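Phenylacetic acid degradation-related protein (Silicibacter sp., PDB 2QWZ) is probably a hotdog-fold thioesterase that hydrolyses acyl thioesters, perhaps in phenylacetate breakdown, although its substrate is not established. Local coordinates at residues A[41-45]-A[57-63]; A[116-122]-A[134-140]; A[80-85]-A[149-153]. All blocks are in the same frame, centred on the assembly; numbering follows the deposited sequence.

Contact 1 of 3, residues A[41-45]-A[57-63]; sequences QGEFS and RLNVQER. With ACT (acetate ion), chain E.
E43 and R63 form a salt bridge in which no N-H points at the acid. E43 OE2 lies over one face of the guanidinium, 3.2 Å from R63 NE, so charge alone acts between them. The contact sits at the open end of the beta hairpin of strands 44-49 and 53-58, at the edge of the antiparallel sheet of a hotdog fold. E43 reaches R63 with an extended chain, its CG anti to the backbone N (chi1 -176°). E62 takes the same guanidinium in its plane: R63 NE donates to E62 OE1 over 3.1 Å. The two carboxylates stand 3.9 Å apart, OE2 of E43 to OE1 of E62, and R63 probably offsets their repulsion. A leucine in place of R63 would probably leave these two acids facing each other without their shared positive charge.

Next to this network the strands pair. S45 and R57 exchange two backbone bonds, and N59 N donates to E43 O over 2.7 Å. F44 lies on the sheet face packed against helix 73-92. Its CE1 meets L58 CB at 3.7 Å, and E43 CG lies over the centre of one ring face. The end of R57 leads away to salt bridges with D116 and E140. An acetate, probably from the crystallisation liquor, meets the edge of the R63 guanidinium. There R63 NH1 donates to its O atom over 2.8 Å.

Contact 2 of 3, residues A[116-122]-A[134-140]; sequences DLLGQAR and DILLFSE
I135 and A121 face each other on the packed side of an antiparallel beta hairpin, strands 117-126 and 130-139, central in the hotdog sheet. Their CA atoms are only 4.0 Å apart. I135 CD1 rests 3.8 Å from A121 CB and equally near the CA of G119. G119, lacking a CB, leaves room for this methyl. L117 and L137 share this face, which lies against helix 73-92.

The face with L118, Q120 and F138 is looser, and Q120 is exposed to solvent. The Q120 and F138 side chains cross at about a right angle, with amide and ring planes 46° apart; Q120 NE2 is 3.5 Å from F138 CE2. L118 CD1 touches E140 CG. The acid ends of E140 and D116 run side by side, both bound to R57.

Backbone bonds join the strands, from E140 N to D116 O at one end to the R122 and D134 pair at the other. There R122 grips D134 side-on, both oxygens using syn lone pairs. The second subunit brings its own R122 near this one. R122 NE donates over 2.9 Å to D134 OD1, 24° out of the guanidinium plane, while R122 NH2 meets D134 OD2 over 3.1 Å almost in plane.

Contact 3 of 3, residues A[80-85]-A[149-153]; sequences ADVSVY and STMTY
Y153 pushes its ring end into a hollow on the side of the helix between D81, V84 and Y85. The hydroxyl goes in deepest. Y153 OH sits between two oxygens of D81, 2.7 Å from OD1 and 3.0 Å from O. The carboxylate comes to the edge of the Y153 ring, near its plane, with the two planes 26° apart. D81 reaches this place because its CG is anti to the backbone N (chi1 179°). V84 CG1 comes obliquely at the ring, 3.5 Å from Y153 CE1. Y85 closes the hollow with its CB, 4.1 Å from Y153 CE2, and the two tyrosine side chains cross at about a right angle.

Segment 80-85 belongs to the long helix 73-92, around which the antiparallel sheet of the hotdog fold wraps. Segment 149-153 is part of strand 147-154. Helix and strand axes come within 8.6 Å and cross at -53°. S149, M151 and Y153 point to the helix.

M151 is a selenomethionine and forms the middle bump. Its chain bends at chi2 and chi3. The bend carries SE and CE across the D81 side chain at about a right angle, and M151 CE ends 3.6 Å from D81 OD1. The start of the side chain lies beside V84: M151 CB is 4.0 Å from V84 CB. T100 and A103 of strand 99-107 also touch M151. At S149 two small side chains meet: the methyl of A80 lies against S149, CB to OG 3.8 Å. The S149 hydroxyl itself is hydrogen-bonded to S104 O of the neighbouring strand.

How the contacts relate
Contact 1 comes first along the chain. It closes the short hairpin of strands 44-49 and 53-58, at one side of the sheet. The chain then enters helix 73-92, which gives contact 3 its first segment. Contact 2 closes a second hairpin, 117-126 with 130-139, and is nested in the long loop that contact 3 closes at strand 147-154. Contact 1 is in series with both. Strands 53-58 and 117-126 are neighbours, and the salt bridges of R57 tie the two hairpins together. Strands 130-139 and 147-154 are also neighbours. F44 reaches V82, and I135 reaches A80 and S83, so the helix meets all three contacts.

Contact 1 of 3, residues A[41-45]-A[57-63]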
ATOM      1  N   GLN A  41     -15.019 -13.077  20.181  1.00 65.11           N
ATOM      2  CA  GLN A  41     -14.934 -13.724  21.488  1.00 62.14           C
ATOM      3  C   GLN A  41     -14.313 -15.102  21.288  1.00 58.04           C
ATOM      4  O   GLN A  41     -14.824 -15.919  20.497  1.00 57.84           O
ATOM      5  CB  GLN A  41     -16.315 -13.847  22.148  1.00 62.31           C
ATOM      6  N   GLY A  42     -13.189 -15.327  21.966  1.00 52.66           N
ATOM      7  CA  GLY A  42     -12.427 -16.556  21.822  1.00 48.35           C
ATOM      8  C   GLY A  42     -11.173 -16.408  20.986  1.00 45.70           C
ATOM      9  O   GLY A  42     -10.213 -17.162  21.171  1.00 46.57           O
ATOM     10  N   GLU A  43     -11.161 -15.468  20.046  1.00 40.12           N
ATOM     11  CA  GLU A  43      -9.996 -15.336  19.157  1.00 36.99           C
ATOM     12  C   GLU A  43      -9.160 -14.113  19.490  1.00 33.03           C
ATOM     13  O   GLU A  43      -7.942 -14.215  19.579  1.00 30.07           O
ATOM     14  CB  GLU A  43     -10.408 -15.263  17.686  1.00 36.81           C
ATOM     15  CG  GLU A  43      -9.191 -15.231  16.772  1.00 34.86           C
ATOM     16  CD  GLU A  43      -9.521 -15.178  15.306  1.00 41.85           C
ATOM     17  OE1 GLU A  43     -10.700 -14.940  14.961  1.00 41.78           O
ATOM     18  OE2 GLU A  43      -8.581 -15.351  14.493  1.00 38.78           O
ATOM     19  N   PHE A  44      -9.831 -12.969  19.641  1.00 28.23           N
ATOM     20  CA  PHE A  44      -9.191 -11.662  19.894  1.00 31.74           C
ATOM     21  C   PHE A  44      -9.511 -11.086  21.276  1.00 32.13           C
ATOM     22  O   PHE A  44     -10.674 -11.015  21.650  1.00 30.97           O
ATOM     23  CB  PHE A  44      -9.592 -10.658  18.800  1.00 28.15           C
ATOM     24  CG  PHE A  44      -9.071 -11.039  17.423  1.00 30.75           C
ATOM     25  CD1 PHE A  44      -7.703 -11.162  17.194  1.00 35.35           C
ATOM     26  CD2 PHE A  44      -9.925 -11.311  16.390  1.00 30.76           C
ATOM     27  CE1 PHE A  44      -7.221 -11.522  15.951  1.00 34.40           C
ATOM     28  CE2 PHE A  44      -9.454 -11.662  15.158  1.00 26.02           C
ATOM     29  CZ  PHE A  44      -8.101 -11.783  14.933  1.00 33.26           C
ATOM     30  N   SER A  45      -8.471 -10.696  22.025  1.00 30.98           N
ATOM     31  CA  SER A  45      -8.637 -10.006  23.307  1.00 29.28           C
ATOM     32  C   SER A  45      -7.667  -8.824  23.455  1.00 28.48           C
ATOM     33  O   SER A  45      -6.561  -8.859  22.936  1.00 34.42           O
ATOM     34  CB  SER A  45      -8.505 -10.986  24.478  1.00 28.54           C
ATOM     35  OG  SER A  45      -7.204 -11.599  24.526  1.00 30.45           O
ATOM     36  N   ARG A  57      -4.463  -9.305  21.294  1.00 29.15           N
ATOM     37  CA  ARG A  57      -3.980 -10.689  21.287  1.00 32.10           C
ATOM     38  C   ARG A  57      -4.863 -11.518  20.376  1.00 30.66           C
ATOM     39  O   ARG A  57      -6.105 -11.402  20.424  1.00 26.55           O
ATOM     40  CB  ARG A  57      -4.049 -11.284  22.694  1.00 32.02           C
ATOM     41  CG  ARG A  57      -3.428 -12.683  22.835  1.00 34.58           C
ATOM     42  CD  ARG A  57      -3.478 -13.155  24.290  1.00 31.15           C
ATOM     43  NE  ARG A  57      -2.534 -12.385  25.072  1.00 29.78           N
ATOM     44  CZ  ARG A  57      -1.270 -12.728  25.254  1.00 30.88           C
ATOM     45  NH1 ARG A  57      -0.795 -13.861  24.752  1.00 24.50           N
ATOM     46  NH2 ARG A  57      -0.483 -11.919  25.919  1.00 32.74           N
ATOM     47  N   LEU A  58      -4.214 -12.314  19.527  1.00 26.70           N
ATOM     48  CA  LEU A  58      -4.876 -13.401  18.825  1.00 27.97           C
ATOM     49  C   LEU A  58      -4.486 -14.673  19.555  1.00 29.11           C
ATOM     50  O   LEU A  58      -3.295 -15.064  19.579  1.00 25.25           O
ATOM     51  CB  LEU A  58      -4.438 -13.479  17.354  1.00 29.52           C
ATOM     52  CG  LEU A  58      -5.017 -14.484  16.347  1.00 28.87           C
ATOM     53  CD1 LEU A  58      -4.593 -14.064  14.905  1.00 30.26           C
ATOM     54  CD2 LEU A  58      -4.573 -15.894  16.602  1.00 33.25           C
ATOM     55  N   ASN A  59      -5.490 -15.319  20.136  1.00 30.53           N
ATOM     56  CA  ASN A  59      -5.321 -16.622  20.799  1.00 32.62           C
ATOM     57  C   ASN A  59      -5.102 -17.724  19.772  1.00 32.21           C
ATOM     58  O   ASN A  59      -6.047 -18.176  19.154  1.00 34.89           O
ATOM     59  CB  ASN A  59      -6.575 -16.908  21.643  1.00 35.60           C
ATOM     60  CG  ASN A  59      -6.557 -18.275  22.327  1.00 37.87           C
ATOM     61  OD1 ASN A  59      -5.527 -18.956  22.411  1.00 46.66           O
ATOM     62  ND2 ASN A  59      -7.715 -18.665  22.849  1.00 43.94           N
ATOM     63  N   VAL A  60      -3.854 -18.152  19.604  1.00 34.29           N
ATOM     64  CA  VAL A  60      -3.463 -19.092  18.544  1.00 34.97           C
ATOM     65  C   VAL A  60      -4.139 -20.468  18.692  1.00 37.36           C
ATOM     66  O   VAL A  60      -4.398 -21.165  17.708  1.00 38.23           O
ATOM     67  CB  VAL A  60      -1.923 -19.260  18.455  1.00 35.21           C
ATOM     68  CG1 VAL A  60      -1.402 -20.024  19.642  1.00 35.54           C
ATOM     69  CG2 VAL A  60      -1.506 -19.979  17.152  1.00 32.56           C
ATOM     70  N   GLN A  61      -4.448 -20.845  19.913  1.00 40.24           N
ATOM     71  CA  GLN A  61      -5.139 -22.093  20.148  1.00 43.90           C
ATOM     72  C   GLN A  61      -6.496 -22.159  19.453  1.00 43.10           C
ATOM     73  O   GLN A  61      -6.839 -23.195  18.912  1.00 45.04           O
ATOM     74  CB  GLN A  61      -5.310 -22.322  21.644  1.00 44.97           C
ATOM     75  CG  GLN A  61      -5.638 -23.758  21.987  1.00 54.06           C
ATOM     76  CD  GLN A  61      -6.298 -23.859  23.321  1.00 63.56           C
ATOM     77  OE1 GLN A  61      -5.735 -24.425  24.268  1.00 71.58           O
ATOM     78  NE2 GLN A  61      -7.501 -23.283  23.422  1.00 66.16           N
ATOM     79  N   GLU A  62      -7.246 -21.054  19.459  1.00 42.71           N
ATOM     80  CA  GLU A  62      -8.546 -20.971  18.811  1.00 43.79           C
ATOM     81  C   GLU A  62      -8.524 -21.240  17.302  1.00 46.03           C
ATOM     82  O   GLU A  62      -9.579 -21.365  16.678  1.00 45.61           O
ATOM     83  CB  GLU A  62      -9.139 -19.588  19.074  1.00 44.91           C
ATOM     84  CG  GLU A  62     -10.567 -19.380  18.581  1.00 46.58           C
ATOM     85  CD  GLU A  62     -10.660 -18.934  17.130  1.00 51.86           C
ATOM     86  OE1 GLU A  62      -9.631 -18.541  16.542  1.00 51.11           O
ATOM     87  OE2 GLU A  62     -11.774 -18.977  16.573  1.00 51.98           O
ATOM     88  N   ARG A  63      -7.328 -21.306  16.719  1.00 47.31           N
ATOM     89  CA  ARG A  63      -7.140 -21.526  15.294  1.00 48.74           C
ATOM     90  C   ARG A  63      -6.954 -23.003  14.962  1.00 50.29           C
ATOM     91  O   ARG A  63      -6.956 -23.381  13.794  1.00 48.67           O
ATOM     92  CB  ARG A  63      -5.891 -20.777  14.816  1.00 48.77           C
ATOM     93  CG  ARG A  63      -5.899 -19.279  15.045  1.00 48.86           C
ATOM     94  CD  ARG A  63      -6.496 -18.564  13.883  1.00 51.86           C
ATOM     95  NE  ARG A  63      -7.942 -18.440  13.999  1.00 50.15           N
ATOM     96  CZ  ARG A  63      -8.798 -18.485  12.984  1.00 45.41           C
ATOM     97  NH1 ARG A  63      -8.386 -18.673  11.741  1.00 46.52           N
ATOM     98  NH2 ARG A  63     -10.095 -18.359  13.225  1.00 48.75           N
TER
HETATM   99  C   ACT E 141      -5.151 -19.757  10.390  1.00 51.45           C
HETATM  100  O   ACT E 141      -6.258 -20.236  10.706  1.00 53.46           O
HETATM  101  OXT ACT E 141      -4.861 -18.650  10.912  1.00 41.71           O
HETATM  102  CH3 ACT E 141      -4.267 -20.543   9.451  1.00 53.94           C

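Contact 2 of 3, residues A[116-122]-A[134-140]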
ATOM      1  N   ASP A 116       0.800 -17.100  20.722  1.00 24.21           N
ATOM      2  CA  ASP A 116      -0.159 -16.064  20.363  1.00 26.87           C
ATOM      3  C   ASP A 116       0.563 -15.007  19.575  1.00 27.99           C
ATOM      4  O   ASP A 116       1.791 -14.881  19.631  1.00 29.23           O
ATOM      5  CB  ASP A 116      -0.800 -15.415  21.585  1.00 26.91           C
ATOM      6  CG  ASP A 116      -1.675 -16.360  22.361  1.00 23.69           C
ATOM      7  OD1 ASP A 116      -2.028 -17.453  21.874  1.00 30.06           O
ATOM      8  OD2 ASP A 116      -1.981 -15.997  23.491  1.00 27.25           O
ATOM      9  N   LEU A 117      -0.235 -14.273  18.808  1.00 31.21           N
ATOM     10  CA  LEU A 117       0.242 -13.177  18.000  1.00 31.02           C
ATOM     11  C   LEU A 117      -0.240 -11.909  18.676  1.00 30.14           C
ATOM     12  O   LEU A 117      -1.409 -11.815  19.046  1.00 32.58           O
ATOM     13  CB  LEU A 117      -0.337 -13.283  16.592  1.00 29.81           C
ATOM     14  CG  LEU A 117       0.629 -13.148  15.438  1.00 34.24           C
ATOM     15  CD1 LEU A 117       1.726 -14.232  15.545  1.00 36.78           C
ATOM     16  CD2 LEU A 117      -0.153 -13.229  14.150  1.00 30.69           C
ATOM     17  N   LEU A 118       0.666 -10.944  18.839  1.00 30.51           N
ATOM     18  CA  LEU A 118       0.332  -9.669  19.431  1.00 32.06           C
ATOM     19  C   LEU A 118       0.429  -8.632  18.333  1.00 32.26           C
ATOM     20  O   LEU A 118       1.374  -8.665  17.514  1.00 30.21           O
ATOM     21  CB  LEU A 118       1.315  -9.337  20.554  1.00 32.37           C
ATOM     22  CG  LEU A 118       1.438 -10.369  21.666  1.00 34.78           C
ATOM     23  CD1 LEU A 118       2.373  -9.818  22.699  1.00 28.33           C
ATOM     24  CD2 LEU A 118       0.085 -10.700  22.274  1.00 26.07           C
ATOM     25  N   GLY A 119      -0.582  -7.762  18.297  1.00 29.13           N
ATOM     26  CA  GLY A 119      -0.573  -6.566  17.502  1.00 29.27           C
ATOM     27  C   GLY A 119      -0.515  -5.288  18.327  1.00 29.41           C
ATOM     28  O   GLY A 119      -1.413  -4.977  19.119  1.00 25.51           O
ATOM     29  N   GLN A 120       0.543  -4.517  18.112  1.00 29.90           N
ATOM     30  CA  GLN A 120       0.738  -3.241  18.792  1.00 31.67           C
ATOM     31  C   GLN A 120       0.406  -2.118  17.834  1.00 28.40           C
ATOM     32  O   GLN A 120       1.204  -1.756  17.003  1.00 29.62           O
ATOM     33  CB  GLN A 120       2.163  -3.165  19.360  1.00 28.33           C
ATOM     34  CG  GLN A 120       2.455  -4.383  20.281  1.00 40.14           C
ATOM     35  CD  GLN A 120       3.865  -4.429  20.921  1.00 42.11           C
ATOM     36  OE1 GLN A 120       4.130  -5.267  21.815  1.00 53.62           O
ATOM     37  NE2 GLN A 120       4.754  -3.533  20.490  1.00 45.90           N
ATOM     38  N   ALA A 121      -0.818  -1.600  17.922  1.00 29.28           N
ATOM     39  CA  ALA A 121      -1.311  -0.556  17.033  1.00 27.59           C
ATOM     40  C   ALA A 121      -1.059   0.839  17.601  1.00 30.48           C
ATOM     41  O   ALA A 121      -1.014   1.037  18.822  1.00 30.11           O
ATOM     42  CB  ALA A 121      -2.828  -0.755  16.760  1.00 24.81           C
ATOM     43  N   ARG A 122      -0.892   1.817  16.711  1.00 32.89           N
ATOM     44  CA  ARG A 122      -0.993   3.202  17.115  1.00 32.15           C
ATOM     45  C   ARG A 122      -1.871   3.999  16.189  1.00 32.97           C
ATOM     46  O   ARG A 122      -1.935   3.747  14.993  1.00 32.26           O
ATOM     47  CB  ARG A 122       0.369   3.837  17.297  1.00 36.04           C
ATOM     48  CG  ARG A 122       1.069   4.155  16.090  1.00 39.26           C
ATOM     49  CD  ARG A 122       2.564   4.284  16.309  1.00 38.96           C
ATOM     50  NE  ARG A 122       3.183   4.279  14.993  1.00 39.93           N
ATOM     51  CZ  ARG A 122       4.465   4.488  14.741  1.00 45.31           C
ATOM     52  NH1 ARG A 122       5.328   4.811  15.710  1.00 41.43           N
ATOM     53  NH2 ARG A 122       4.865   4.415  13.488  1.00 39.91           N
ATOM     54  N   ASP A 134      -1.384   2.561  12.348  1.00 28.02           N
ATOM     55  CA  ASP A 134      -0.529   1.481  11.943  1.00 27.90           C
ATOM     56  C   ASP A 134      -0.254   0.503  13.101  1.00 27.94           C
ATOM     57  O   ASP A 134      -0.757   0.700  14.218  1.00 27.53           O
ATOM     58  CB  ASP A 134       0.720   2.032  11.238  1.00 31.37           C
ATOM     59  CG  ASP A 134       1.669   2.733  12.158  1.00 32.56           C
ATOM     60  OD1 ASP A 134       1.572   2.545  13.360  1.00 39.52           O
ATOM     61  OD2 ASP A 134       2.533   3.467  11.662  1.00 41.30           O
ATOM     62  N   ILE A 135       0.466  -0.583  12.810  1.00 21.62           N
ATOM     63  CA  ILE A 135       0.534  -1.725  13.717  1.00 20.16           C
ATOM     64  C   ILE A 135       1.770  -2.601  13.376  1.00 19.32           C
ATOM     65  O   ILE A 135       2.093  -2.740  12.218  1.00 19.73           O
ATOM     66  CB  ILE A 135      -0.764  -2.557  13.646  1.00 23.09           C
ATOM     67  CG1 ILE A 135      -0.774  -3.711  14.650  1.00 25.12           C
ATOM     68  CG2 ILE A 135      -1.037  -3.037  12.265  1.00 22.81           C
ATOM     69  CD1 ILE A 135      -2.167  -4.101  15.104  1.00 26.26           C
ATOM     70  N   LEU A 136       2.452  -3.096  14.405  1.00 22.80           N
ATOM     71  CA  LEU A 136       3.481  -4.166  14.296  1.00 24.88           C
ATOM     72  C   LEU A 136       2.948  -5.447  14.949  1.00 22.00           C
ATOM     73  O   LEU A 136       2.436  -5.412  16.073  1.00 21.69           O
ATOM     74  CB  LEU A 136       4.756  -3.763  14.993  1.00 22.87           C
ATOM     75  CG  LEU A 136       5.577  -2.648  14.333  1.00 37.08           C
ATOM     76  CD1 LEU A 136       6.771  -2.356  15.185  1.00 29.04           C
ATOM     77  CD2 LEU A 136       6.034  -2.981  12.928  1.00 31.48           C
ATOM     78  N   LEU A 137       3.088  -6.566  14.239  1.00 20.26           N
ATOM     79  CA  LEU A 137       2.660  -7.862  14.692  1.00 20.67           C
ATOM     80  C   LEU A 137       3.908  -8.631  15.146  1.00 24.80           C
ATOM     81  O   LEU A 137       4.928  -8.618  14.469  1.00 19.00           O
ATOM     82  CB  LEU A 137       2.036  -8.653  13.565  1.00 23.00           C
ATOM     83  CG  LEU A 137       0.580  -8.242  13.238  1.00 23.82           C
ATOM     84  CD1 LEU A 137       0.600  -6.841  12.946  1.00 26.38           C
ATOM     85  CD2 LEU A 137       0.130  -9.046  12.044  1.00 17.30           C
ATOM     86  N   PHE A 138       3.754  -9.337  16.254  1.00 26.88           N
ATOM     87  CA  PHE A 138       4.822 -10.037  16.909  1.00 28.46           C
ATOM     88  C   PHE A 138       4.292 -11.417  17.227  1.00 30.68           C
ATOM     89  O   PHE A 138       3.114 -11.565  17.562  1.00 29.00           O
ATOM     90  CB  PHE A 138       5.148  -9.303  18.217  1.00 29.87           C
ATOM     91  CG  PHE A 138       5.768  -7.944  18.026  1.00 23.49           C
ATOM     92  CD1 PHE A 138       7.088  -7.823  17.753  1.00 17.14           C
ATOM     93  CD2 PHE A 138       5.002  -6.810  18.023  1.00 23.11           C
ATOM     94  CE1 PHE A 138       7.700  -6.569  17.577  1.00 23.35           C
ATOM     95  CE2 PHE A 138       5.576  -5.555  17.816  1.00 24.84           C
ATOM     96  CZ  PHE A 138       6.931  -5.435  17.613  1.00 28.02           C
ATOM     97  N   SER A 139       5.147 -12.430  17.125  1.00 28.35           N
ATOM     98  CA  SER A 139       4.915 -13.642  17.887  1.00 29.63           C
ATOM     99  C   SER A 139       5.335 -13.326  19.321  1.00 32.00           C
ATOM    100  O   SER A 139       6.434 -12.869  19.564  1.00 36.44           O
ATOM    101  CB  SER A 139       5.683 -14.852  17.321  1.00 30.63           C
ATOM    102  OG  SER A 139       5.003 -15.372  16.171  1.00 33.10           O
ATOM    103  N   GLU A 140       4.451 -13.551  20.277  1.00 32.51           N
ATOM    104  CA  GLU A 140       4.692 -13.106  21.631  1.00 31.81           C
ATOM    105  C   GLU A 140       6.018 -13.660  22.149  1.00 34.16           C
ATOM    106  O   GLU A 140       6.216 -14.855  22.125  1.00 31.99           O
ATOM    107  CB  GLU A 140       3.552 -13.560  22.508  1.00 32.69           C
ATOM    108  CG  GLU A 140       3.673 -13.162  23.958  1.00 30.73           C
ATOM    109  CD  GLU A 140       2.374 -13.426  24.714  1.00 20.94           C
ATOM    110  OE1 GLU A 140       1.691 -14.455  24.407  1.00 21.31           O
ATOM    111  OE2 GLU A 140       2.114 -12.684  25.684  1.00 21.91           O
TER

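Contact 3 of 3, residues A[80-85]-A[149-153]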
ATOM      1  N   ALA A  80      -4.581  -7.166  12.527  1.00 22.96           N
ATOM      2  CA  ALA A  80      -4.178  -5.822  12.235  1.00 19.08           C
ATOM      3  C   ALA A  80      -5.452  -4.951  12.189  1.00 21.35           C
ATOM      4  O   ALA A  80      -5.486  -3.881  12.766  1.00 22.80           O
ATOM      5  CB  ALA A  80      -3.425  -5.750  10.907  1.00 14.88           C
ATOM      6  N   ASP A  81      -6.470  -5.417  11.493  1.00 23.80           N
ATOM      7  CA  ASP A  81      -7.742  -4.638  11.308  1.00 23.78           C
ATOM      8  C   ASP A  81      -8.569  -4.519  12.569  1.00 27.49           C
ATOM      9  O   ASP A  81      -9.092  -3.462  12.845  1.00 36.21           O
ATOM     10  CB  ASP A  81      -8.536  -5.290  10.158  1.00 25.03           C
ATOM     11  CG  ASP A  81      -9.893  -4.600   9.854  1.00 32.19           C
ATOM     12  OD1 ASP A  81     -10.144  -3.420  10.162  1.00 35.18           O
ATOM     13  OD2 ASP A  81     -10.714  -5.299   9.278  1.00 32.41           O
ATOM     14  N   VAL A  82      -8.708  -5.586  13.353  1.00 31.39           N
ATOM     15  CA  VAL A  82      -9.427  -5.481  14.627  1.00 29.99           C
ATOM     16  C   VAL A  82      -8.754  -4.510  15.604  1.00 28.43           C
ATOM     17  O   VAL A  82      -9.450  -3.722  16.262  1.00 28.22           O
ATOM     18  CB  VAL A  82      -9.749  -6.900  15.308  1.00 28.99           C
ATOM     19  CG1 VAL A  82      -8.537  -7.502  16.030  1.00 24.48           C
ATOM     20  CG2 VAL A  82     -10.972  -6.779  16.274  1.00 28.70           C
ATOM     21  N   SER A  83      -7.420  -4.538  15.673  1.00 23.85           N
ATOM     22  CA  SER A  83      -6.660  -3.650  16.513  1.00 22.59           C
ATOM     23  C   SER A  83      -6.882  -2.167  16.237  1.00 25.76           C
ATOM     24  O   SER A  83      -7.060  -1.388  17.158  1.00 24.85           O
ATOM     25  CB  SER A  83      -5.156  -3.937  16.352  1.00 26.44           C
ATOM     26  OG  SER A  83      -4.865  -5.290  16.693  1.00 20.91           O
ATOM     27  N   VAL A  84      -6.785  -1.745  14.983  1.00 27.07           N
ATOM     28  CA  VAL A  84      -6.902  -0.326  14.681  1.00 23.48           C
ATOM     29  C   VAL A  84      -8.363   0.088  14.776  1.00 29.64           C
ATOM     30  O   VAL A  84      -8.654   1.165  15.264  1.00 30.04           O
ATOM     31  CB  VAL A  84      -6.259   0.047  13.332  1.00 26.78           C
ATOM     32  CG1 VAL A  84      -6.292   1.470  13.142  1.00 19.80           C
ATOM     33  CG2 VAL A  84      -4.760  -0.411  13.303  1.00 11.25           C
ATOM     34  N   TYR A  85      -9.259  -0.782  14.350  1.00 28.51           N
ATOM     35  CA  TYR A  85     -10.678  -0.517  14.451  1.00 31.90           C
ATOM     36  C   TYR A  85     -11.080  -0.272  15.902  1.00 31.07           C
ATOM     37  O   TYR A  85     -11.793   0.666  16.195  1.00 29.64           O
ATOM     38  CB  TYR A  85     -11.474  -1.697  13.903  1.00 31.45           C
ATOM     39  CG  TYR A  85     -12.968  -1.484  14.046  1.00 37.43           C
ATOM     40  CD1 TYR A  85     -13.652  -0.702  13.147  1.00 28.55           C
ATOM     41  CD2 TYR A  85     -13.682  -2.053  15.110  1.00 38.12           C
ATOM     42  CE1 TYR A  85     -15.047  -0.479  13.286  1.00 44.25           C
ATOM     43  CE2 TYR A  85     -15.042  -1.844  15.262  1.00 45.00           C
ATOM     44  CZ  TYR A  85     -15.725  -1.063  14.349  1.00 38.81           C
ATOM     45  OH  TYR A  85     -17.076  -0.873  14.530  1.00 48.93           O
ATOM     46  N   SER A 149       1.672  -3.235   9.349  1.00 28.58           N
ATOM     47  CA  SER A 149       0.457  -2.876   8.605  1.00 24.35           C
ATOM     48  C   SER A 149       0.021  -1.467   8.857  1.00 27.65           C
ATOM     49  O   SER A 149       0.363  -0.918   9.874  1.00 28.17           O
ATOM     50  CB  SER A 149      -0.699  -3.813   9.000  1.00 24.14           C
ATOM     51  OG  SER A 149      -1.872  -3.536   8.289  1.00 28.80           O
ATOM     52  N   THR A 150      -0.739  -0.905   7.899  1.00 25.00           N
ATOM     53  CA  THR A 150      -1.356   0.382   7.989  1.00 27.22           C
ATOM     54  C   THR A 150      -2.810   0.147   7.643  1.00 26.57           C
ATOM     55  O   THR A 150      -3.120  -0.566   6.680  1.00 28.01           O
ATOM     56  CB  THR A 150      -0.785   1.397   6.970  1.00 30.25           C
ATOM     57  OG1 THR A 150       0.647   1.459   7.105  1.00 27.23           O
ATOM     58  CG2 THR A 150      -1.327   2.756   7.215  1.00 17.61           C
HETATM   59  N   MSE A 151      -3.685   0.659   8.472  1.00 26.71           N
HETATM   60  CA  MSE A 151      -5.104   0.536   8.223  1.00 26.72           C
HETATM   61  C   MSE A 151      -5.638   1.897   8.221  1.00 25.29           C
HETATM   62  O   MSE A 151      -5.262   2.679   9.095  1.00 23.35           O
HETATM   63  CB  MSE A 151      -5.808  -0.218   9.344  1.00 29.45           C
HETATM   64  CG  MSE A 151      -5.420  -1.683   9.512  1.00 21.37           C
HETATM   65 SE   MSE A 151      -5.968  -2.929   8.189  0.75 30.98          SE
HETATM   66  CE  MSE A 151      -7.792  -2.154   7.808  1.00 11.80           C
ATOM     67  N   THR A 152      -6.577   2.144   7.293  1.00 29.71           N
ATOM     68  CA  THR A 152      -7.304   3.394   7.143  1.00 27.07           C
ATOM     69  C   THR A 152      -8.818   3.109   7.087  1.00 30.74           C
ATOM     70  O   THR A 152      -9.247   2.140   6.447  1.00 27.03           O
ATOM     71  CB  THR A 152      -6.897   4.073   5.807  1.00 31.18           C
ATOM     72  OG1 THR A 152      -5.475   4.223   5.744  1.00 21.69           O
ATOM     73  CG2 THR A 152      -7.491   5.385   5.651  1.00 14.40           C
ATOM     74  N   TYR A 153      -9.604   3.997   7.716  1.00 29.54           N
ATOM     75  CA  TYR A 153     -11.034   3.853   7.897  1.00 31.51           C
ATOM     76  C   TYR A 153     -11.747   5.121   7.494  1.00 30.03           C
ATOM     77  O   TYR A 153     -11.293   6.215   7.792  1.00 32.96           O
ATOM     78  CB  TYR A 153     -11.387   3.559   9.382  1.00 30.65           C
ATOM     79  CG  TYR A 153     -10.719   2.320   9.851  1.00 27.31           C
ATOM     80  CD1 TYR A 153      -9.425   2.350  10.313  1.00 24.28           C
ATOM     81  CD2 TYR A 153     -11.374   1.101   9.804  1.00 26.22           C
ATOM     82  CE1 TYR A 153      -8.786   1.193  10.686  1.00 29.66           C
ATOM     83  CE2 TYR A 153     -10.756  -0.050  10.228  1.00 23.91           C
ATOM     84  CZ  TYR A 153      -9.465  -0.003  10.631  1.00 27.51           C
ATOM     85  OH  TYR A 153      -8.857  -1.162  10.999  1.00 22.40           O
TER